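Local coordinates for protein alternansucrase (Leuconostoc mesenteroides, PDB 6HVG) that belongs to glycoside hydrolase family 70 and combines a TIM-type barrel and a bound calcium ion with repeats of the choline-binding and cell-wall-binding kind, at residues Asp168-Tyr173 with Thr199-Ser204; Gly211-Tyr216 with Tyr236-Asn241; His598-Phe603 with Tyr1116-Asn1121; Gly608-Ala613 with Ala1141-His1146. All coordinates share one frame; numbering follows the deposited sequence.

Contact 1. Residues Asp168-Tyr173 with Thr199-Ser204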
# COMPACT_ATOMS: atom_id res chain seq x y z
N ASP A 168 -19.25 21.10 -13.80
CA ASP A 168 -18.48 20.18 -12.95
C ASP A 168 -17.35 20.89 -12.17
O ASP A 168 -16.22 20.40 -12.11
CB ASP A 168 -17.92 19.01 -13.79
CG ASP A 168 -19.02 18.10 -14.35
OD1 ASP A 168 -20.02 17.87 -13.64
OD2 ASP A 168 -18.89 17.60 -15.49
N GLY A 169 -17.67 22.04 -11.59
CA GLY A 169 -16.73 22.77 -10.72
C GLY A 169 -15.74 23.71 -11.41
O GLY A 169 -14.91 24.33 -10.74
N ASN A 170 -15.83 23.81 -12.74
CA ASN A 170 -14.97 24.70 -13.55
C ASN A 170 -15.80 25.78 -14.22
O ASN A 170 -16.78 25.47 -14.90
CB ASN A 170 -14.23 23.92 -14.65
CG ASN A 170 -13.36 22.81 -14.09
OD1 ASN A 170 -13.70 21.63 -14.23
ND2 ASN A 170 -12.26 23.17 -13.45
N LEU A 171 -15.38 27.03 -14.05
CA LEU A 171 -16.10 28.19 -14.58
C LEU A 171 -15.60 28.48 -16.00
O LEU A 171 -14.42 28.81 -16.19
CB LEU A 171 -15.90 29.39 -13.64
CG LEU A 171 -16.70 30.66 -13.84
CD1 LEU A 171 -18.21 30.43 -13.85
CD2 LEU A 171 -16.30 31.64 -12.75
N GLN A 172 -16.49 28.33 -16.98
CA GLN A 172 -16.12 28.38 -18.41
C GLN A 172 -17.05 29.34 -19.16
O GLN A 172 -18.09 29.73 -18.63
CB GLN A 172 -16.21 26.99 -19.03
CG GLN A 172 -15.37 25.92 -18.34
CD GLN A 172 -15.35 24.59 -19.09
OE1 GLN A 172 -16.32 24.22 -19.76
NE2 GLN A 172 -14.23 23.86 -18.97
N TYR A 173 -16.68 29.72 -20.38
CA TYR A 173 -17.50 30.66 -21.16
C TYR A 173 -17.61 30.21 -22.62
O TYR A 173 -16.65 29.71 -23.18
CB TYR A 173 -16.95 32.11 -21.09
CG TYR A 173 -17.84 33.16 -21.75
CD1 TYR A 173 -17.75 33.41 -23.11
CD2 TYR A 173 -18.79 33.90 -21.03
CE1 TYR A 173 -18.55 34.35 -23.74
CE2 TYR A 173 -19.60 34.84 -21.66
CZ TYR A 173 -19.47 35.06 -23.02
OH TYR A 173 -20.24 35.96 -23.72
N THR A 199 -7.16 25.06 -20.60
CA THR A 199 -8.38 24.46 -20.05
C THR A 199 -9.65 25.28 -20.28
O THR A 199 -10.75 24.73 -20.27
CB THR A 199 -8.23 24.20 -18.54
OG1 THR A 199 -7.99 25.44 -17.85
CG2 THR A 199 -7.08 23.25 -18.28
N GLY A 200 -9.48 26.58 -20.49
CA GLY A 200 -10.60 27.52 -20.61
C GLY A 200 -11.28 27.82 -19.29
O GLY A 200 -12.44 28.23 -19.26
N LYS A 201 -10.54 27.60 -18.20
CA LYS A 201 -11.03 27.74 -16.83
C LYS A 201 -10.77 29.16 -16.32
O LYS A 201 -9.68 29.71 -16.52
CB LYS A 201 -10.30 26.75 -15.94
CG LYS A 201 -10.78 26.70 -14.51
CD LYS A 201 -9.83 25.93 -13.62
CE LYS A 201 -9.66 26.65 -12.28
NZ LYS A 201 -8.92 25.87 -11.25
N ALA A 202 -11.74 29.74 -15.62
CA ALA A 202 -11.59 31.09 -15.11
C ALA A 202 -10.42 31.22 -14.11
O ALA A 202 -10.35 30.52 -13.08
CB ALA A 202 -12.91 31.57 -14.49
N SER A 203 -9.47 32.10 -14.45
CA SER A 203 -8.33 32.39 -13.57
C SER A 203 -7.83 33.86 -13.62
O SER A 203 -8.12 34.60 -14.54
CB SER A 203 -7.16 31.41 -13.82
OG SER A 203 -6.77 31.37 -15.17
N SER A 204 -7.10 34.25 -12.60
CA SER A 204 -6.55 35.60 -12.47
C SER A 204 -5.66 36.00 -13.62
O SER A 204 -4.84 35.22 -14.10
CB SER A 204 -5.72 35.72 -11.19
OG SER A 204 -6.54 35.56 -10.06
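L171 O accepts the backbone amide of A202 at 2.9 Å (A202 N to L171 O), with 143° at the hydrogen, and this is the one hydrogen bond between 168-173 and 199-204. The bond lies in a choline-binding repeat, a module made of beta-hairpins joined by loops. L171 belongs to strand 170-174, which pairs antiparallel with strand 163-167, while A202 is in the segment leading from strand 191-194 to strand 205-209. The two backbones keep close company for two residues, L171 CA to A202 CA and Q172 CA to K201 CA both measuring 5.4 Å.

Beside the bond, the methyl of A202 points at the strand and meets L171 CB at 3.8 Å. L171 CG is anti to its backbone N (chi1 -171°), and CG and CD2 both border that methyl; the same leucine also packs on L164 of the partner strand. One residue on, the aliphatic part of Q172 passes G200 O, with CG 3.8 Å from that oxygen. The amide of Q172 is committed elsewhere, since OE1 is hydrogen-bonded to the hydroxyl of Y144; NE2 merely approaches T199 O. G200 turns the loop with a positive phi of 74°, a conformation that favours glycine. Beyond it, the K201 side chain, bent at chi3, passes N170, the two side chains crossing at about a right angle. The touch here is between the amide nitrogen and a methylene carbon, N170 ND2 lying 3.7 Å from K201 CD.

Contact 2. Residues Gly211-Tyr216 with Tyr236-Asn241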
# COMPACT_ATOMS: atom_id res chain seq x y z
N GLY A 211 -5.69 52.54 -21.44
CA GLY A 211 -4.22 52.65 -21.39
C GLY A 211 -3.47 51.93 -20.26
O GLY A 211 -2.24 51.91 -20.23
N LYS A 212 -4.19 51.32 -19.33
CA LYS A 212 -3.57 50.97 -18.08
C LYS A 212 -3.81 49.55 -17.66
O LYS A 212 -4.83 48.97 -17.98
CB LYS A 212 -4.07 51.94 -17.02
CG LYS A 212 -3.48 53.31 -17.25
CD LYS A 212 -4.31 54.41 -16.62
CE LYS A 212 -3.66 55.73 -16.94
NZ LYS A 212 -4.52 56.84 -16.46
N ALA A 213 -2.85 49.02 -16.93
CA ALA A 213 -2.92 47.66 -16.42
C ALA A 213 -3.82 47.59 -15.20
O ALA A 213 -3.75 48.45 -14.33
CB ALA A 213 -1.54 47.12 -16.08
N GLN A 214 -4.66 46.57 -15.16
CA GLN A 214 -5.61 46.37 -14.08
C GLN A 214 -5.68 44.86 -13.81
O GLN A 214 -5.82 44.07 -14.74
CB GLN A 214 -6.99 46.98 -14.44
CG GLN A 214 -7.01 48.51 -14.51
CD GLN A 214 -8.36 49.12 -14.96
OE1 GLN A 214 -9.38 48.42 -15.06
NE2 GLN A 214 -8.36 50.42 -15.22
N GLY A 215 -5.53 44.47 -12.55
CA GLY A 215 -5.51 43.06 -12.16
C GLY A 215 -6.93 42.56 -12.01
O GLY A 215 -7.83 43.34 -11.79
N TYR A 216 -7.12 41.25 -12.15
CA TYR A 216 -8.45 40.65 -12.01
C TYR A 216 -8.34 39.29 -11.40
O TYR A 216 -7.36 38.59 -11.62
CB TYR A 216 -9.18 40.56 -13.36
CG TYR A 216 -9.47 41.91 -13.94
CD1 TYR A 216 -8.58 42.51 -14.82
CD2 TYR A 216 -10.62 42.62 -13.58
CE1 TYR A 216 -8.83 43.77 -15.34
CE2 TYR A 216 -10.88 43.88 -14.08
CZ TYR A 216 -9.98 44.45 -14.97
OH TYR A 216 -10.21 45.70 -15.48
N TYR A 236 2.60 41.92 -11.00
CA TYR A 236 2.28 43.32 -10.70
C TYR A 236 1.81 43.42 -9.26
O TYR A 236 1.28 42.45 -8.73
CB TYR A 236 1.14 43.82 -11.56
CG TYR A 236 1.42 43.87 -13.03
CD1 TYR A 236 1.40 42.73 -13.80
CD2 TYR A 236 1.66 45.08 -13.65
CE1 TYR A 236 1.63 42.77 -15.16
CE2 TYR A 236 1.91 45.14 -15.00
CZ TYR A 236 1.88 43.98 -15.75
OH TYR A 236 2.11 44.06 -17.10
N TYR A 237 1.92 44.60 -8.64
CA TYR A 237 1.18 44.82 -7.41
C TYR A 237 0.29 46.01 -7.59
O TYR A 237 0.78 47.10 -7.86
CB TYR A 237 2.10 45.06 -6.22
CG TYR A 237 1.30 45.15 -4.93
CD1 TYR A 237 0.82 44.01 -4.30
CD2 TYR A 237 0.98 46.38 -4.38
CE1 TYR A 237 0.08 44.09 -3.13
CE2 TYR A 237 0.24 46.47 -3.21
CZ TYR A 237 -0.21 45.33 -2.60
OH TYR A 237 -0.94 45.42 -1.45
N PHE A 238 -1.01 45.79 -7.43
CA PHE A 238 -1.99 46.86 -7.58
C PHE A 238 -2.36 47.42 -6.22
O PHE A 238 -2.60 46.68 -5.28
CB PHE A 238 -3.21 46.33 -8.31
CG PHE A 238 -2.89 45.77 -9.66
CD1 PHE A 238 -2.73 44.40 -9.84
CD2 PHE A 238 -2.70 46.62 -10.75
CE1 PHE A 238 -2.42 43.88 -11.09
CE2 PHE A 238 -2.38 46.11 -11.99
CZ PHE A 238 -2.24 44.74 -12.17
N ASP A 239 -2.42 48.75 -6.13
CA ASP A 239 -2.62 49.46 -4.86
C ASP A 239 -4.10 49.65 -4.50
O ASP A 239 -4.96 48.92 -5.00
CB ASP A 239 -1.90 50.83 -4.91
CG ASP A 239 -2.47 51.78 -5.95
OD1 ASP A 239 -1.68 52.52 -6.58
OD2 ASP A 239 -3.70 51.80 -6.16
N GLY A 240 -4.39 50.61 -3.61
CA GLY A 240 -5.79 50.85 -3.18
C GLY A 240 -6.76 51.22 -4.29
O GLY A 240 -7.95 50.91 -4.21
N ASN A 241 -6.25 51.92 -5.31
CA ASN A 241 -7.06 52.35 -6.45
C ASN A 241 -7.11 51.38 -7.64
O ASN A 241 -7.86 51.60 -8.61
CB ASN A 241 -6.55 53.69 -6.89
CG ASN A 241 -6.66 54.71 -5.80
OD1 ASN A 241 -5.67 55.20 -5.28
ND2 ASN A 241 -7.89 55.01 -5.42
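The ring of F238 lies against the backbone of A213-G215. One ring face is turned to G215 N, which stands 3.3 Å above the ring plane, displaced from the centre toward the rim; CE1 and CZ approach G215 CA as well. Across CZ from CE1, F238 CE2 comes to 3.6 Å from A213 O. No hydrogen bond joins the two segments, and because G215 has no side chain, the aromatic plane can settle directly on the main chain. A213 completes the first shell: its methyl points toward the second segment and meets two rings, Y236 CE2 at 4.1 Å from A213 CB and F238 CE2 at 4.3 Å from the same CB.

F238 directs CB at strand 212-216, with CG beside its own backbone N (chi1 -58°). Y236 and F238, two residues apart on one strand, both direct CB to the same side, where V206 of strand 205-209 touches both side chains. Strand 205-209 is the hairpin partner of 212-216, and strand 226-229 is that of 235-238, so each half of the contact is held in its own antiparallel pair. The axes of 212-216 and 236-238 pass 7.7 Å apart with their directions at 84°. Such nearly perpendicular packing of successive hairpins through aromatic side chains, without pairing of their strands, is consistent with the hairpin repeats of choline-binding modules.

Contact 3. Residues His598-Phe603 with Tyr1116-Asn1121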
# COMPACT_ATOMS: atom_id res chain seq x y z
N HIS A 598 -8.23 -29.53 6.83
CA HIS A 598 -9.12 -30.66 7.07
C HIS A 598 -10.38 -30.16 7.72
O HIS A 598 -11.48 -30.55 7.32
CB HIS A 598 -8.44 -31.68 7.97
CG HIS A 598 -9.28 -32.87 8.29
ND1 HIS A 598 -9.32 -33.99 7.48
CD2 HIS A 598 -10.07 -33.14 9.35
CE1 HIS A 598 -10.12 -34.89 8.02
NE2 HIS A 598 -10.58 -34.41 9.16
N TYR A 599 -10.22 -29.29 8.72
CA TYR A 599 -11.36 -28.75 9.46
C TYR A 599 -12.36 -28.06 8.55
O TYR A 599 -13.57 -28.20 8.74
CB TYR A 599 -10.85 -27.80 10.53
CG TYR A 599 -11.90 -26.99 11.27
CD1 TYR A 599 -12.54 -27.50 12.37
CD2 TYR A 599 -12.19 -25.69 10.89
CE1 TYR A 599 -13.45 -26.74 13.08
CE2 TYR A 599 -13.09 -24.92 11.59
CZ TYR A 599 -13.72 -25.45 12.69
OH TYR A 599 -14.63 -24.70 13.40
N LEU A 600 -11.88 -27.34 7.54
CA LEU A 600 -12.77 -26.65 6.61
C LEU A 600 -13.46 -27.63 5.67
O LEU A 600 -14.66 -27.52 5.43
CB LEU A 600 -12.02 -25.57 5.82
CG LEU A 600 -11.47 -24.41 6.65
CD1 LEU A 600 -10.41 -23.65 5.90
CD2 LEU A 600 -12.57 -23.46 7.13
N MET A 601 -12.71 -28.60 5.14
CA MET A 601 -13.26 -29.59 4.21
C MET A 601 -14.16 -30.62 4.90
O MET A 601 -14.88 -31.34 4.23
CB MET A 601 -12.15 -30.33 3.46
CG MET A 601 -11.25 -29.45 2.61
SD MET A 601 -12.10 -28.60 1.27
CE MET A 601 -12.32 -27.02 2.09
N ASN A 602 -14.10 -30.67 6.23
CA ASN A 602 -15.06 -31.46 7.01
C ASN A 602 -15.83 -30.60 8.01
O ASN A 602 -16.17 -31.08 9.09
CB ASN A 602 -14.30 -32.58 7.74
CG ASN A 602 -13.68 -33.57 6.78
OD1 ASN A 602 -14.32 -34.56 6.40
ND2 ASN A 602 -12.46 -33.29 6.36
N PHE A 603 -16.06 -29.33 7.68
CA PHE A 603 -16.63 -28.41 8.66
C PHE A 603 -17.93 -28.94 9.19
O PHE A 603 -18.12 -29.02 10.41
CB PHE A 603 -16.83 -27.01 8.09
CG PHE A 603 -17.36 -26.02 9.09
CD1 PHE A 603 -16.61 -25.67 10.19
CD2 PHE A 603 -18.61 -25.43 8.92
CE1 PHE A 603 -17.10 -24.75 11.12
CE2 PHE A 603 -19.10 -24.52 9.84
CZ PHE A 603 -18.35 -24.18 10.94
N TYR A 1116 -10.63 -20.81 13.65
CA TYR A 1116 -11.61 -21.87 13.69
C TYR A 1116 -13.01 -21.41 14.10
O TYR A 1116 -13.95 -22.21 14.05
CB TYR A 1116 -11.14 -22.96 14.63
CG TYR A 1116 -9.95 -23.73 14.14
CD1 TYR A 1116 -8.67 -23.25 14.33
CD2 TYR A 1116 -10.11 -24.97 13.53
CE1 TYR A 1116 -7.57 -23.97 13.89
CE2 TYR A 1116 -9.02 -25.70 13.10
CZ TYR A 1116 -7.75 -25.19 13.29
OH TYR A 1116 -6.67 -25.91 12.84
N ASP A 1117 -13.16 -20.16 14.53
CA ASP A 1117 -14.47 -19.61 14.89
C ASP A 1117 -15.14 -19.06 13.63
O ASP A 1117 -14.79 -17.98 13.14
CB ASP A 1117 -14.30 -18.49 15.91
CG ASP A 1117 -15.61 -18.01 16.49
OD1 ASP A 1117 -16.66 -18.30 15.92
OD2 ASP A 1117 -15.60 -17.29 17.51
N LEU A 1118 -16.12 -19.81 13.12
CA LEU A 1118 -16.86 -19.42 11.92
C LEU A 1118 -18.30 -18.92 12.23
O LEU A 1118 -19.17 -18.89 11.36
CB LEU A 1118 -16.90 -20.59 10.95
CG LEU A 1118 -15.58 -20.81 10.16
CD1 LEU A 1118 -14.54 -21.56 10.97
CD2 LEU A 1118 -15.83 -21.55 8.85
N GLY A 1119 -18.51 -18.48 13.47
CA GLY A 1119 -19.78 -17.89 13.88
C GLY A 1119 -20.46 -18.59 15.05
O GLY A 1119 -21.67 -18.48 15.21
N PHE A 1120 -19.67 -19.23 15.92
CA PHE A 1120 -20.25 -19.93 17.06
C PHE A 1120 -20.78 -18.98 18.11
O PHE A 1120 -20.38 -17.82 18.17
CB PHE A 1120 -19.23 -20.86 17.72
CG PHE A 1120 -18.74 -21.97 16.83
CD1 PHE A 1120 -17.48 -21.90 16.27
CD2 PHE A 1120 -19.54 -23.08 16.55
CE1 PHE A 1120 -17.02 -22.92 15.46
CE2 PHE A 1120 -19.07 -24.10 15.74
CZ PHE A 1120 -17.81 -24.01 15.19
N ASN A 1121 -21.69 -19.48 18.93
CA ASN A 1121 -22.25 -18.71 20.03
C ASN A 1121 -21.19 -18.36 21.09
O ASN A 1121 -20.20 -19.08 21.27
CB ASN A 1121 -23.39 -19.49 20.68
CG ASN A 1121 -24.62 -19.65 19.78
OD1 ASN A 1121 -24.70 -19.08 18.69
ND2 ASN A 1121 -25.58 -20.40 20.27
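Y599 and Y1116 have their CA atoms 8.1 Å apart, and F603 and L1118 theirs 9.6 Å apart, so side chains rather than backbones bridge the contact. Helix 587-601 ends in the first segment; the second is an irregular loop between helices 1102-1105 and 1135-1147, in the barrel domain of the family-70 fold. Within that loop D1117 OD1 accepts from G1119 N, an Asx turn, and also from F1120 N, which extends it to an Asx motif, while D1117 OD2 is in a salt bridge with R1089.

The CB bond of Y599 is directed at the loop, and with CG anti to the backbone N (chi1 171°) the ring reaches it. Y1116 presents its edge to the Y599 face in a T-shaped pair, with ring centroids 4.7 Å apart, planes at 66° and Y1116 CD2 above the centre of the Y599 ring. At the rim of Y599, near its plane, CE2 meets L1118 CD1 at 3.7 Å. The other methyl, L1118 CD2, makes a CH-pi contact over the F603 face, 4.2 Å from its centroid. The hydroxyl Y599 OH lies by the edge of the F1120 ring and donates a weak bond to Y1116 O, 2.7 Å away.

Y1116 OH is hydrogen-bonded to E592 and N595 of helix 587-601; with only the weak Y599 bond across it, the contact rests mostly on aromatic and apolar packing.

Contact 4. Residues Gly608-Ala613 with Ala1141-His1146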
# COMPACT_ATOMS: atom_id res chain seq x y z
N GLY A 608 -21.43 -30.09 13.08
CA GLY A 608 -22.86 -30.43 13.10
C GLY A 608 -23.24 -31.86 12.78
O GLY A 608 -24.42 -32.13 12.58
N ASN A 609 -22.27 -32.78 12.80
CA ASN A 609 -22.51 -34.15 12.35
C ASN A 609 -23.44 -34.18 11.12
O ASN A 609 -24.35 -35.01 11.03
CB ASN A 609 -23.07 -35.05 13.45
CG ASN A 609 -22.85 -36.56 13.16
OD1 ASN A 609 -21.83 -36.96 12.60
ND2 ASN A 609 -23.82 -37.39 13.53
N ASN A 610 -23.18 -33.25 10.20
CA ASN A 610 -23.94 -33.10 8.97
C ASN A 610 -23.00 -33.27 7.76
O ASN A 610 -22.41 -32.31 7.27
CB ASN A 610 -24.64 -31.73 8.94
CG ASN A 610 -25.52 -31.55 7.70
OD1 ASN A 610 -25.49 -32.35 6.78
ND2 ASN A 610 -26.27 -30.47 7.66
N ASP A 611 -22.88 -34.50 7.26
CA ASP A 611 -21.98 -34.79 6.14
C ASP A 611 -22.32 -34.08 4.82
O ASP A 611 -21.56 -34.19 3.85
CB ASP A 611 -21.89 -36.30 5.91
CG ASP A 611 -21.09 -37.02 6.99
OD1 ASP A 611 -20.65 -36.38 7.97
OD2 ASP A 611 -20.92 -38.25 6.84
N ASN A 612 -23.44 -33.35 4.79
CA ASN A 612 -23.77 -32.52 3.64
C ASN A 612 -23.52 -31.03 3.82
O ASN A 612 -23.86 -30.22 2.96
CB ASN A 612 -25.23 -32.75 3.25
CG ASN A 612 -25.39 -33.92 2.32
OD1 ASN A 612 -25.75 -35.03 2.75
ND2 ASN A 612 -25.12 -33.69 1.02
N ALA A 613 -22.90 -30.65 4.93
CA ALA A 613 -22.60 -29.26 5.19
C ALA A 613 -21.10 -28.99 5.15
O ALA A 613 -20.59 -28.18 5.92
CB ALA A 613 -23.21 -28.87 6.54
N ALA A 1141 -26.35 -22.91 4.53
CA ALA A 1141 -26.02 -22.33 3.24
C ALA A 1141 -25.29 -23.34 2.37
O ALA A 1141 -25.56 -23.44 1.18
CB ALA A 1141 -25.16 -21.09 3.43
N ILE A 1142 -24.37 -24.08 2.95
CA ILE A 1142 -23.57 -25.06 2.23
C ILE A 1142 -24.44 -26.23 1.77
O ILE A 1142 -24.33 -26.69 0.63
CB ILE A 1142 -22.37 -25.54 3.08
CG1 ILE A 1142 -21.31 -24.45 3.12
CG2 ILE A 1142 -21.75 -26.82 2.54
CD1 ILE A 1142 -20.20 -24.68 4.13
N GLU A 1143 -25.29 -26.73 2.67
CA GLU A 1143 -26.22 -27.83 2.33
C GLU A 1143 -27.13 -27.42 1.16
O GLU A 1143 -27.27 -28.17 0.19
CB GLU A 1143 -27.06 -28.22 3.54
CG GLU A 1143 -27.85 -29.50 3.38
CD GLU A 1143 -28.54 -29.92 4.67
OE1 GLU A 1143 -29.01 -29.03 5.41
OE2 GLU A 1143 -28.64 -31.15 4.91
N ALA A 1144 -27.73 -26.23 1.27
CA ALA A 1144 -28.59 -25.69 0.25
C ALA A 1144 -27.91 -25.66 -1.11
O ALA A 1144 -28.56 -25.86 -2.15
CB ALA A 1144 -29.08 -24.31 0.64
N LEU A 1145 -26.61 -25.38 -1.13
CA LEU A 1145 -25.88 -25.37 -2.40
C LEU A 1145 -25.70 -26.78 -2.93
O LEU A 1145 -25.75 -26.98 -4.12
CB LEU A 1145 -24.54 -24.66 -2.25
CG LEU A 1145 -24.62 -23.17 -1.95
CD1 LEU A 1145 -23.32 -22.66 -1.37
CD2 LEU A 1145 -25.00 -22.39 -3.20
N HIS A 1146 -25.51 -27.76 -2.05
CA HIS A 1146 -25.44 -29.16 -2.47
C HIS A 1146 -26.79 -29.71 -2.95
O HIS A 1146 -26.85 -30.39 -3.96
CB HIS A 1146 -24.88 -30.04 -1.35
CG HIS A 1146 -23.46 -29.73 -0.99
ND1 HIS A 1146 -22.95 -29.98 0.26
CD2 HIS A 1146 -22.47 -29.17 -1.71
CE1 HIS A 1146 -21.68 -29.61 0.28
NE2 HIS A 1146 -21.37 -29.11 -0.90
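The side chain of I1142 lies against the main chain of A613, its CG2 3.5 Å from A613 C. In this barrel domain of the TIM type, I1142 belongs to helix 1135-1147, whereas A613 closes a type I turn, N610-A613, on the way from helix 603-608 to barrel strand 617-620.

One helical turn on from I1142, H1146 ND1 donates to N612 O at 2.9 Å with 145° at the hydrogen. The donor stands above the carbonyl plane, 44° out of it. The other ring nitrogen, H1146 NE2, is hydrogen-bonded to D616 OD2, so both nitrogens are engaged; a carbonyl on one side and a carboxylate on the other could favour a doubly protonated ring.

The turn is braced from within by an Asx turn, N610 OD1 accepting from N612 N at 3.0 Å. The extended E1143 side chain crosses that of N610 at about a right angle, with carboxylate and amide planes 63° apart and E1143 OE2 3.7 Å from N610 ND2, a polar approach rather than a bond. N612 O has a second neighbour on the helix, E1143 CA, which makes a CA-H...O contact with it at 3.4 Å.

How the contacts relate
From the N terminus, contact 1 closes a loop of 25 intervening residues and contact 2 one of 19; they follow in series along the hairpin repeats and touch, S204 CB lying 3.3 Å from Y216 O. Contacts 3 and 4 each span more than 500 residues and cross, since 608-613 comes before 1116-1121. Both tie the chain leading into strand 617-620 to the chain leading into strand 1151-1156, neighbours in the parallel barrel sheet; such long separations fit the circularly permuted barrel of family 70. Their centres are 12 Å apart, whereas the centres of contacts 2 and 4 are 81 Å apart, on opposite sides of the chain's centre.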